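Local atomic coordinates of EmGH1 (Erythrobacter marinus, PDB entry 5Z87), a protein that probably hydrolyses beta-glucosidic linkages, as a member of glycoside hydrolase family 3, and binds magnesium. Residues G325-G328 with E332-I335; R318-L323 with A334-R339; H234-G239 with T293-D298; V342-A347 with E374-A379. All blocks are in the same frame, centred on the assembly; numbering follows the deposited sequence.

Contact 1 (G325-G328 with E332-I335)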
loop_
_atom_site.group_PDB
_atom_site.type_symbol
_atom_site.label_atom_id
_atom_site.label_comp_id
_atom_site.label_asym_id
_atom_site.label_seq_id
_atom_site.Cartn_x
_atom_site.Cartn_y
_atom_site.Cartn_z
ATOM N N GLY A 325 15.453 15.640 -3.475
ATOM C CA GLY A 325 15.193 17.069 -3.407
ATOM C C GLY A 325 15.120 17.603 -1.996
ATOM O O GLY A 325 14.371 18.549 -1.731
ATOM N N VAL A 326 15.877 17.018 -1.074
ATOM C CA VAL A 326 15.881 17.458 0.308
ATOM C C VAL A 326 17.085 18.343 0.607
ATOM O O VAL A 326 16.945 19.365 1.278
ATOM C CB VAL A 326 15.810 16.242 1.254
ATOM C CG1 VAL A 326 16.131 16.640 2.705
ATOM C CG2 VAL A 326 14.424 15.617 1.166
ATOM N N ALA A 327 18.259 17.993 0.087
ATOM C CA ALA A 327 19.430 18.846 0.185
ATOM C C ALA A 327 19.467 19.815 -0.990
ATOM O O ALA A 327 19.182 19.440 -2.130
ATOM C CB ALA A 327 20.712 18.008 0.213
ATOM N N GLY A 328 19.843 21.065 -0.706
ATOM C CA GLY A 328 19.888 22.082 -1.737
ATOM C C GLY A 328 21.060 21.962 -2.683
ATOM O O GLY A 328 21.030 22.551 -3.769
ATOM N N GLU A 332 25.582 20.403 0.576
ATOM C CA GLU A 332 24.606 20.237 1.647
ATOM C C GLU A 332 24.253 18.769 1.858
ATOM O O GLU A 332 23.990 18.357 2.991
ATOM C CB GLU A 332 23.334 21.053 1.375
ATOM C CG GLU A 332 22.297 20.839 2.487
ATOM C CD GLU A 332 21.117 21.824 2.491
ATOM O OE1 GLU A 332 20.549 22.118 1.416
ATOM O OE2 GLU A 332 20.746 22.289 3.594
ATOM N N ALA A 333 24.265 17.961 0.793
ATOM C CA ALA A 333 23.968 16.534 0.941
ATOM C C ALA A 333 25.042 15.831 1.765
ATOM O O ALA A 333 24.732 15.052 2.679
ATOM C CB ALA A 333 23.832 15.870 -0.436
ATOM N N ALA A 334 26.313 16.089 1.448
ATOM C CA ALA A 334 27.404 15.528 2.242
ATOM C C ALA A 334 27.235 15.878 3.713
ATOM O O ALA A 334 27.370 15.008 4.583
ATOM C CB ALA A 334 28.751 16.031 1.701
ATOM N N ILE A 335 26.868 17.132 4.010
ATOM C CA ILE A 335 26.744 17.563 5.402
ATOM C C ILE A 335 25.588 16.847 6.090
ATOM O O ILE A 335 25.716 16.384 7.231
ATOM C CB ILE A 335 26.583 19.091 5.489
ATOM C CG1 ILE A 335 27.865 19.789 5.041
ATOM C CG2 ILE A 335 26.246 19.503 6.930
ATOM C CD1 ILE A 335 27.764 21.316 5.045
#
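Glu-332, in the first turn of helix 330-340, reaches back to the loop 325-328 and takes the backbone N-H of Gly-328. Its CB starts beside the loop, 4.1 Å from Gly-328 N. CG, anti to the backbone N (chi1 178°), leans on the methyl group of Ala-327, with CG 4.0 Å from Ala-327 CB. The chain stays extended through CD, which comes 3.5 Å from Gly-328 N and also lies near Ala-327 CA. At the tip, OE1 accepts the hydrogen bond from Gly-328 N along a fairly straight N-H line (160°); the modelled separation of Glu-332 OE1 and Gly-328 N, 2.5 Å, is very short, so its exact value is doubtful. Gly-328 has no side chain to obstruct the carboxylate. Shortening Glu-332 to an alanine here would probably leave the Gly-328 N-H without this acceptor and the loop freer to shift from the helix. Next to it, Ala-327 CB drops onto Ala-333, 3.8 Å from Ala-333 CB. Outside the pair, Ser-329 OG bonds to Glu-332 N, while Val-326 packs on Ser-717 of the second subunit. A helix-start side chain turned back onto the backbone of the preceding loop thus marks the entry to helix 330-340, within the crossover between parallel strands 309-311 and 345-346 of the TIM-barrel-type N-terminal domain.

Contact 2 (R318-L323 with A334-R339)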
loop_
_atom_site.group_PDB
_atom_site.type_symbol
_atom_site.label_atom_id
_atom_site.label_comp_id
_atom_site.label_asym_id
_atom_site.label_seq_id
_atom_site.Cartn_x
_atom_site.Cartn_y
_atom_site.Cartn_z
ATOM N N ARG A 318 24.717 11.738 -2.306
ATOM C CA ARG A 318 24.401 12.721 -3.338
ATOM C C ARG A 318 22.902 12.769 -3.645
ATOM O O ARG A 318 22.351 13.838 -3.915
ATOM C CB ARG A 318 25.178 12.403 -4.618
ATOM C CG ARG A 318 25.002 13.464 -5.694
ATOM C CD ARG A 318 25.513 12.997 -7.044
ATOM N NE ARG A 318 26.664 12.120 -6.882
ATOM C CZ ARG A 318 27.924 12.541 -6.861
ATOM N NH1 ARG A 318 28.203 13.832 -7.005
ATOM N NH2 ARG A 318 28.898 11.666 -6.706
ATOM N N ARG A 319 22.227 11.618 -3.609
ATOM C CA ARG A 319 20.828 11.573 -4.014
ATOM C C ARG A 319 19.890 12.184 -2.985
ATOM O O ARG A 319 18.720 12.403 -3.314
ATOM C CB ARG A 319 20.411 10.138 -4.302
ATOM C CG ARG A 319 20.966 9.597 -5.603
ATOM C CD ARG A 319 20.776 8.117 -5.656
ATOM N NE ARG A 319 21.561 7.510 -6.714
ATOM C CZ ARG A 319 21.707 6.198 -6.837
ATOM N NH1 ARG A 319 21.114 5.390 -5.966
ATOM N NH2 ARG A 319 22.444 5.692 -7.820
ATOM N N ILE A 320 20.364 12.450 -1.761
ATOM C CA ILE A 320 19.618 13.301 -0.842
ATOM C C ILE A 320 19.234 14.593 -1.538
ATOM O O ILE A 320 18.146 15.142 -1.323
ATOM C CB ILE A 320 20.444 13.595 0.422
ATOM C CG1 ILE A 320 20.798 12.312 1.179
ATOM C CG2 ILE A 320 19.700 14.570 1.348
ATOM C CD1 ILE A 320 21.870 12.590 2.252
ATOM N N HIS A 321 20.135 15.100 -2.376
ATOM C CA HIS A 321 19.911 16.285 -3.180
ATOM C C HIS A 321 19.287 15.940 -4.526
ATOM O O HIS A 321 18.219 16.459 -4.864
ATOM C CB HIS A 321 21.230 17.032 -3.401
ATOM C CG HIS A 321 21.167 18.035 -4.509
ATOM N ND1 HIS A 321 20.363 19.156 -4.453
ATOM C CD2 HIS A 321 21.776 18.069 -5.719
ATOM C CE1 HIS A 321 20.494 19.845 -5.573
ATOM N NE2 HIS A 321 21.340 19.204 -6.361
ATOM N N SER A 322 19.927 15.038 -5.278
ATOM C CA SER A 322 19.659 14.896 -6.706
ATOM C C SER A 322 18.434 14.042 -7.018
ATOM O O SER A 322 17.922 14.115 -8.134
ATOM C CB SER A 322 20.875 14.287 -7.410
ATOM O OG SER A 322 21.094 12.959 -6.943
ATOM N N LEU A 323 17.985 13.208 -6.085
ATOM C CA LEU A 323 16.798 12.387 -6.270
ATOM C C LEU A 323 15.648 12.867 -5.397
ATOM O O LEU A 323 14.596 13.230 -5.924
ATOM C CB LEU A 323 17.118 10.911 -5.979
ATOM C CG LEU A 323 15.904 9.976 -6.097
ATOM C CD1 LEU A 323 15.336 9.992 -7.532
ATOM C CD2 LEU A 323 16.282 8.555 -5.679
ATOM N N ALA A 334 26.313 16.089 1.448
ATOM C CA ALA A 334 27.404 15.528 2.242
ATOM C C ALA A 334 27.235 15.878 3.713
ATOM O O ALA A 334 27.370 15.008 4.583
ATOM C CB ALA A 334 28.751 16.031 1.701
ATOM N N ILE A 335 26.868 17.132 4.010
ATOM C CA ILE A 335 26.744 17.563 5.402
ATOM C C ILE A 335 25.588 16.847 6.090
ATOM O O ILE A 335 25.716 16.384 7.231
ATOM C CB ILE A 335 26.583 19.091 5.489
ATOM C CG1 ILE A 335 27.865 19.789 5.041
ATOM C CG2 ILE A 335 26.246 19.503 6.930
ATOM C CD1 ILE A 335 27.764 21.316 5.045
ATOM N N MET A 336 24.435 16.753 5.415
ATOM C CA MET A 336 23.288 16.056 5.998
ATOM C C MET A 336 23.610 14.593 6.292
ATOM O O MET A 336 23.335 14.097 7.392
ATOM C CB MET A 336 22.083 16.158 5.068
ATOM C CG MET A 336 21.420 17.515 5.081
ATOM S SD MET A 336 19.940 17.533 4.042
ATOM C CE MET A 336 19.475 19.261 4.184
ATOM N N GLY A 337 24.191 13.880 5.317
ATOM C CA GLY A 337 24.524 12.479 5.545
ATOM C C GLY A 337 25.500 12.270 6.695
ATOM O O GLY A 337 25.316 11.378 7.534
ATOM N N LEU A 338 26.557 13.079 6.749
ATOM C CA LEU A 338 27.565 12.893 7.790
ATOM C C LEU A 338 26.998 13.195 9.176
ATOM O O LEU A 338 27.187 12.413 10.119
ATOM C CB LEU A 338 28.784 13.767 7.491
ATOM C CG LEU A 338 30.028 13.414 8.290
ATOM C CD1 LEU A 338 30.587 12.102 7.789
ATOM C CD2 LEU A 338 31.056 14.547 8.173
ATOM N N ARG A 339 26.278 14.316 9.318
ATOM C CA ARG A 339 25.709 14.637 10.628
ATOM C C ARG A 339 24.603 13.671 11.005
ATOM O O ARG A 339 24.415 13.380 12.196
ATOM C CB ARG A 339 25.169 16.062 10.664
ATOM C CG ARG A 339 26.016 17.074 9.943
ATOM C CD ARG A 339 26.664 18.056 10.860
ATOM N NE ARG A 339 25.705 18.676 11.755
ATOM C CZ ARG A 339 24.955 19.718 11.427
ATOM N NH1 ARG A 339 24.105 20.226 12.315
ATOM N NH2 ARG A 339 25.061 20.248 10.216
#
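Ile-320 pushes both ends of its branched side chain against helix 330-340, touching Met-336 with one and Gly-337 with the other. Its CG2, anti to the backbone N, lies 4.0 Å from Met-336 SD, the nearest approach of the two segments. The longer branch is carried beside the backbone N (chi1 -61°), which sends CD1 to the helix backbone, 4.1 Å from Gly-337 N. Gly-337 offers this methyl group bare backbone, so the tip of the isoleucine meets the helix surface directly. Even with that, the CA atoms of Ile-320 and Gly-337 remain 8.1 Å apart, and the isoleucine side chain spans about half of the interval.

Met-336 comes from the other side. CG lies beside its backbone N, and the chain beyond is extended (chi2 -176°), bringing the sulfur alongside CG2; the two side chains cross obliquely. The same methionine also meets Val-326 and Ala-327 of the intervening loop, so the thioether lies in a small apolar patch. Ile-320 is held in the short helix 319-322, where Arg-318 O accepts from both His-321 N and Ser-322 N. On the polar side of that turn Arg-318 makes salt bridges to Asp-315 and Glu-330, while His-321 packs on Ile-715 of the second subunit. No hydrogen bond or charge pair joins the two segments, which implies that they cohere mainly by apolar packing, of methyl groups, a polarisable sulfur and the bare backbone at a glycine.

Contact 3 (H234-G239 with T293-D298)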
loop_
_atom_site.group_PDB
_atom_site.type_symbol
_atom_site.label_atom_id
_atom_site.label_comp_id
_atom_site.label_asym_id
_atom_site.label_seq_id
_atom_site.Cartn_x
_atom_site.Cartn_y
_atom_site.Cartn_z
ATOM N N HIS A 234 18.634 -3.117 4.124
ATOM C CA HIS A 234 18.877 -1.688 3.954
ATOM C C HIS A 234 18.075 -0.877 4.971
ATOM O O HIS A 234 16.851 -0.905 4.940
ATOM C CB HIS A 234 18.509 -1.246 2.540
ATOM C CG HIS A 234 19.049 -2.130 1.460
ATOM N ND1 HIS A 234 18.551 -3.392 1.209
ATOM C CD2 HIS A 234 20.024 -1.918 0.541
ATOM C CE1 HIS A 234 19.200 -3.922 0.187
ATOM N NE2 HIS A 234 20.094 -3.045 -0.242
ATOM N N PHE A 235 18.783 -0.139 5.836
ATOM C CA PHE A 235 18.226 0.521 7.022
ATOM C C PHE A 235 17.438 1.769 6.626
ATOM O O PHE A 235 18.035 2.741 6.157
ATOM C CB PHE A 235 19.383 0.909 7.939
ATOM C CG PHE A 235 19.015 1.092 9.373
ATOM C CD1 PHE A 235 18.439 0.062 10.094
ATOM C CD2 PHE A 235 19.305 2.288 10.020
ATOM C CE1 PHE A 235 18.128 0.223 11.441
ATOM C CE2 PHE A 235 18.996 2.467 11.363
ATOM C CZ PHE A 235 18.414 1.432 12.082
ATOM N N ALA A 236 16.114 1.780 6.809
ATOM C CA ALA A 236 15.261 0.682 7.264
ATOM C C ALA A 236 13.914 0.869 6.573
ATOM O O ALA A 236 13.482 2.010 6.378
ATOM C CB ALA A 236 15.086 0.688 8.785
ATOM N N GLY A 237 13.255 -0.229 6.203
ATOM C CA GLY A 237 11.976 -0.175 5.512
ATOM C C GLY A 237 12.052 -0.225 4.000
ATOM O O GLY A 237 11.051 0.057 3.333
ATOM N N TYR A 238 13.205 -0.581 3.438
ATOM C CA TYR A 238 13.380 -0.536 1.993
ATOM C C TYR A 238 12.386 -1.450 1.273
ATOM O O TYR A 238 11.938 -1.129 0.164
ATOM C CB TYR A 238 14.836 -0.888 1.689
ATOM C CG TYR A 238 15.273 -0.886 0.249
ATOM C CD1 TYR A 238 14.862 0.102 -0.639
ATOM C CD2 TYR A 238 16.168 -1.857 -0.208
ATOM C CE1 TYR A 238 15.301 0.093 -1.970
ATOM C CE2 TYR A 238 16.614 -1.869 -1.511
ATOM C CZ TYR A 238 16.177 -0.904 -2.394
ATOM O OH TYR A 238 16.628 -0.948 -3.695
ATOM N N GLY A 239 11.971 -2.548 1.910
ATOM C CA GLY A 239 11.059 -3.489 1.282
ATOM C C GLY A 239 9.620 -3.012 1.172
ATOM O O GLY A 239 8.839 -3.611 0.418
ATOM N N THR A 293 18.220 11.247 10.917
ATOM C CA THR A 293 18.960 11.312 12.178
ATOM C C THR A 293 18.309 10.452 13.245
ATOM O O THR A 293 19.000 9.801 14.031
ATOM C CB THR A 293 19.058 12.760 12.680
ATOM O OG1 THR A 293 19.706 13.584 11.703
ATOM C CG2 THR A 293 19.850 12.816 13.983
ATOM N N HIS A 294 16.978 10.461 13.313
ATOM C CA HIS A 294 16.289 9.587 14.258
ATOM C C HIS A 294 16.700 8.127 14.076
ATOM O O HIS A 294 16.973 7.415 15.050
ATOM C CB HIS A 294 14.776 9.735 14.089
ATOM C CG HIS A 294 13.984 8.654 14.761
ATOM N ND1 HIS A 294 13.861 8.565 16.132
ATOM C CD2 HIS A 294 13.284 7.613 14.250
ATOM C CE1 HIS A 294 13.115 7.516 16.436
ATOM N NE2 HIS A 294 12.750 6.923 15.311
ATOM N N LEU A 295 16.745 7.662 12.827
ATOM C CA LEU A 295 17.091 6.268 12.562
ATOM C C LEU A 295 18.588 6.019 12.752
ATOM O O LEU A 295 18.988 5.115 13.495
ATOM C CB LEU A 295 16.659 5.904 11.138
ATOM C CG LEU A 295 16.002 4.559 10.834
ATOM C CD1 LEU A 295 15.137 4.093 11.992
ATOM C CD2 LEU A 295 15.175 4.655 9.537
ATOM N N LEU A 296 19.431 6.811 12.074
ATOM C CA LEU A 296 20.875 6.587 12.040
ATOM C C LEU A 296 21.587 6.992 13.332
ATOM O O LEU A 296 22.714 6.550 13.567
ATOM C CB LEU A 296 21.494 7.347 10.860
ATOM C CG LEU A 296 21.073 6.854 9.468
ATOM C CD1 LEU A 296 21.709 7.660 8.343
ATOM C CD2 LEU A 296 21.411 5.380 9.311
ATOM N N ASN A 297 20.968 7.806 14.183
ATOM C CA ASN A 297 21.614 8.221 15.421
ATOM C C ASN A 297 20.824 7.826 16.661
ATOM O O ASN A 297 21.338 7.074 17.497
ATOM C CB ASN A 297 21.847 9.733 15.421
ATOM C CG ASN A 297 22.532 10.201 16.695
ATOM O OD1 ASN A 297 23.744 10.067 16.830
ATOM N ND2 ASN A 297 21.754 10.718 17.646
ATOM N N ASP A 298 19.599 8.334 16.817
ATOM C CA ASP A 298 18.855 8.115 18.051
ATOM C C ASP A 298 18.620 6.635 18.306
ATOM O O ASP A 298 18.824 6.146 19.425
ATOM C CB ASP A 298 17.523 8.869 18.006
ATOM C CG ASP A 298 17.709 10.374 17.842
ATOM O OD1 ASP A 298 18.861 10.821 17.669
ATOM O OD2 ASP A 298 16.695 11.105 17.886
#
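Leu-295 juts from helix 293-303 into the angle formed by the ring of Phe-235 and the methyl group of Ala-236. Its CG sits over one face of the ring, toward the rim, 3.7 Å from Phe-235 CE2, and the two side chains lie at a slant. CD2 runs on past the ring and rests 4.0 Å from Ala-236 CB. Both Leu-295 torsions sit away from the usual staggered values (chi1 -138°), as though the side chain were twisted to fit. The edge of the ring instead meets the helix backbone: Leu-295 O lies close to the ring plane, 3.4 Å from Phe-235 CE2. Here the end of a parallel strand of the TIM-barrel-type domain, 229-235, meets one of the outer helices, with a wider pi-type turn at 294-298. A cis peptide precedes Ala-236, another His-234, which turns inward to the pocket where dithiothreitol is bound. Leu-296 takes the neighbouring corner: its CD2 lies near the plane at the rim of the ring, 3.8 Å from Phe-235 CD2, the two side chains running past each other in opposite directions. With an alanine in place of Phe-235 the ring is gone, and a gap would probably open beside Leu-295 and Leu-296, leaving both freer to turn. Outside the two segments, Phe-265 meets the Phe-235 ring edge-to-face, and Met-257 and Val-261 of helix 254-261 close on Ala-236.

Contact 4 (V342-A347 with E374-A379)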
loop_
_atom_site.group_PDB
_atom_site.type_symbol
_atom_site.label_atom_id
_atom_site.label_comp_id
_atom_site.label_asym_id
_atom_site.label_seq_id
_atom_site.Cartn_x
_atom_site.Cartn_y
_atom_site.Cartn_z
ATOM N N VAL A 342 25.860 8.764 8.568
ATOM C CA VAL A 342 26.541 7.966 7.551
ATOM C C VAL A 342 28.045 8.214 7.666
ATOM O O VAL A 342 28.507 9.352 7.524
ATOM C CB VAL A 342 26.046 8.312 6.142
ATOM C CG1 VAL A 342 26.794 7.470 5.121
ATOM C CG2 VAL A 342 24.524 8.136 6.023
ATOM N N ASP A 343 28.813 7.145 7.884
ATOM C CA ASP A 343 30.244 7.250 8.147
ATOM C C ASP A 343 31.092 7.141 6.888
ATOM O O ASP A 343 32.099 7.844 6.773
ATOM C CB ASP A 343 30.684 6.170 9.144
ATOM C CG ASP A 343 29.948 6.260 10.455
ATOM O OD1 ASP A 343 29.845 7.392 10.988
ATOM O OD2 ASP A 343 29.470 5.211 10.951
ATOM N N ILE A 344 30.727 6.274 5.944
ATOM C CA ILE A 344 31.527 6.069 4.747
ATOM C C ILE A 344 30.606 6.041 3.535
ATOM O O ILE A 344 29.554 5.395 3.555
ATOM C CB ILE A 344 32.387 4.788 4.840
ATOM C CG1 ILE A 344 33.129 4.542 3.529
ATOM C CG2 ILE A 344 31.558 3.596 5.227
ATOM C CD1 ILE A 344 34.340 3.638 3.680
ATOM N N GLU A 345 30.998 6.758 2.488
ATOM C CA GLU A 345 30.180 6.937 1.306
ATOM C C GLU A 345 30.600 5.940 0.230
ATOM O O GLU A 345 31.743 5.953 -0.236
ATOM C CB GLU A 345 30.290 8.364 0.781
ATOM C CG GLU A 345 29.635 8.529 -0.552
ATOM C CD GLU A 345 29.883 9.884 -1.132
ATOM O OE1 GLU A 345 28.930 10.484 -1.671
ATOM O OE2 GLU A 345 31.032 10.362 -1.026
ATOM N N LEU A 346 29.672 5.074 -0.145
ATOM C CA LEU A 346 29.847 4.164 -1.266
ATOM C C LEU A 346 29.465 4.919 -2.532
ATOM O O LEU A 346 28.283 5.156 -2.796
ATOM C CB LEU A 346 28.993 2.921 -1.059
ATOM C CG LEU A 346 28.908 1.974 -2.243
ATOM C CD1 LEU A 346 30.269 1.354 -2.530
ATOM C CD2 LEU A 346 27.861 0.902 -1.941
ATOM N N ALA A 347 30.469 5.334 -3.306
ATOM C CA ALA A 347 30.232 6.140 -4.499
ATOM C C ALA A 347 31.531 6.399 -5.251
ATOM O O ALA A 347 32.610 6.419 -4.651
ATOM C CB ALA A 347 29.577 7.481 -4.139
ATOM N N GLU A 374 36.810 7.482 12.966
ATOM C CA GLU A 374 37.210 6.616 14.062
ATOM C C GLU A 374 36.419 5.314 14.043
ATOM O O GLU A 374 36.976 4.248 14.326
ATOM C CB GLU A 374 37.067 7.338 15.409
ATOM C CG GLU A 374 37.731 6.556 16.539
ATOM C CD GLU A 374 37.757 7.294 17.870
ATOM O OE1 GLU A 374 37.999 8.528 17.871
ATOM O OE2 GLU A 374 37.531 6.625 18.911
ATOM N N ARG A 375 35.122 5.379 13.700
ATOM C CA ARG A 375 34.322 4.164 13.542
ATOM C C ARG A 375 34.936 3.248 12.495
ATOM O O ARG A 375 35.107 2.042 12.722
ATOM C CB ARG A 375 32.881 4.520 13.149
ATOM C CG ARG A 375 32.065 5.127 14.259
ATOM C CD ARG A 375 31.075 6.144 13.737
ATOM N NE ARG A 375 30.155 6.557 14.790
ATOM C CZ ARG A 375 29.089 7.330 14.606
ATOM N NH1 ARG A 375 28.789 7.793 13.400
ATOM N NH2 ARG A 375 28.325 7.646 15.641
ATOM N N ILE A 376 35.280 3.823 11.339
ATOM C CA ILE A 376 35.908 3.080 10.248
ATOM C C ILE A 376 37.191 2.404 10.720
ATOM O O ILE A 376 37.407 1.207 10.488
ATOM C CB ILE A 376 36.185 4.023 9.069
ATOM C CG1 ILE A 376 34.881 4.582 8.512
ATOM C CG2 ILE A 376 36.997 3.298 7.990
ATOM C CD1 ILE A 376 34.004 3.514 7.899
ATOM N N LEU A 377 38.072 3.174 11.371
ATOM C CA LEU A 377 39.345 2.633 11.847
ATOM C C LEU A 377 39.129 1.501 12.843
ATOM O O LEU A 377 39.815 0.474 12.785
ATOM C CB LEU A 377 40.172 3.750 12.480
ATOM C CG LEU A 377 40.626 4.788 11.454
ATOM C CD1 LEU A 377 41.304 5.953 12.165
ATOM C CD2 LEU A 377 41.544 4.157 10.425
ATOM N N ALA A 378 38.162 1.659 13.749
ATOM C CA ALA A 378 37.921 0.614 14.739
ATOM C C ALA A 378 37.463 -0.669 14.065
ATOM O O ALA A 378 37.878 -1.771 14.457
ATOM C CB ALA A 378 36.894 1.089 15.769
ATOM N N ALA A 379 36.630 -0.543 13.027
ATOM C CA ALA A 379 36.196 -1.722 12.293
ATOM C C ALA A 379 37.379 -2.387 11.604
ATOM O O ALA A 379 37.493 -3.620 11.602
ATOM C CB ALA A 379 35.105 -1.347 11.280
#
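Asp-343 and Arg-375 join the loop before strand 345-346 to helix 366-382 by a salt bridge. Arg-375 NH1 donates to Asp-343 OD1 at 2.7 Å, nearly in the guanidinium plane. OD1 offers its syn lone pair, the one on the side of OD2, and the N-H line is fairly straight at 159°. The two flat groups are nevertheless turned 64° against each other, so one amino group, not a paired edge, does the bonding. The arginine chain bends at chi2 (147°) and carries CD close beside the carboxylate, 3.3 Å from both Asp-343 OD1 and OD2. OD2 is satisfied by other donors: a salt bridge from Arg-301 NH1 and the backbone N-H of Val-310. Each oxygen of this buried acid therefore has a partner, and Arg-301 and Arg-375 converge on the same negative charge.

Beside the polar pair lies an apolar one. Ile-376 CD1 reaches across to Ile-344 CG2 at 3.6 Å, the side chains crossing at about a right angle; CD1 also lies by Ile-344 CB. Backbone bonds tie Asp-343 and Ile-344 to Val-310 and Ser-312 of the neighbouring barrel-strand region. Further along the segment, Glu-345 accepts from the backbone N-H groups of Val-351 and Tyr-352. Two arginines and a main-chain N-H around one buried carboxylate imply that Asp-343 is probably held ionised, its charge neutralised in place and helix 366-382 tied to the loop that leads into strand 345-346 by this bond and the adjoining isoleucines.

Overall arrangement
All four contacts lie in the TIM-barrel-type N-terminal domain. Contacts 1 and 2 are nearly one site, their centres 4 Å apart: they share Ala-334 and Ile-335, Ala-327 O probably accepts from His-321 ND1, and both touch the second subunit. From there the chain leads on to contact 4, where Gly-337 O probably bonds to Val-342 N at 2.9 Å, the centres of contacts 2 and 4 being about 16 Å apart. Contact 3 meets contact 4 through Leu-296 CD1 and Val-342 CG2 at 3.7 Å, but stays about 5 Å from contact 2 at the nearest atoms. Of the four, only contact 3 includes a residue of the dithiothreitol pocket, His-234.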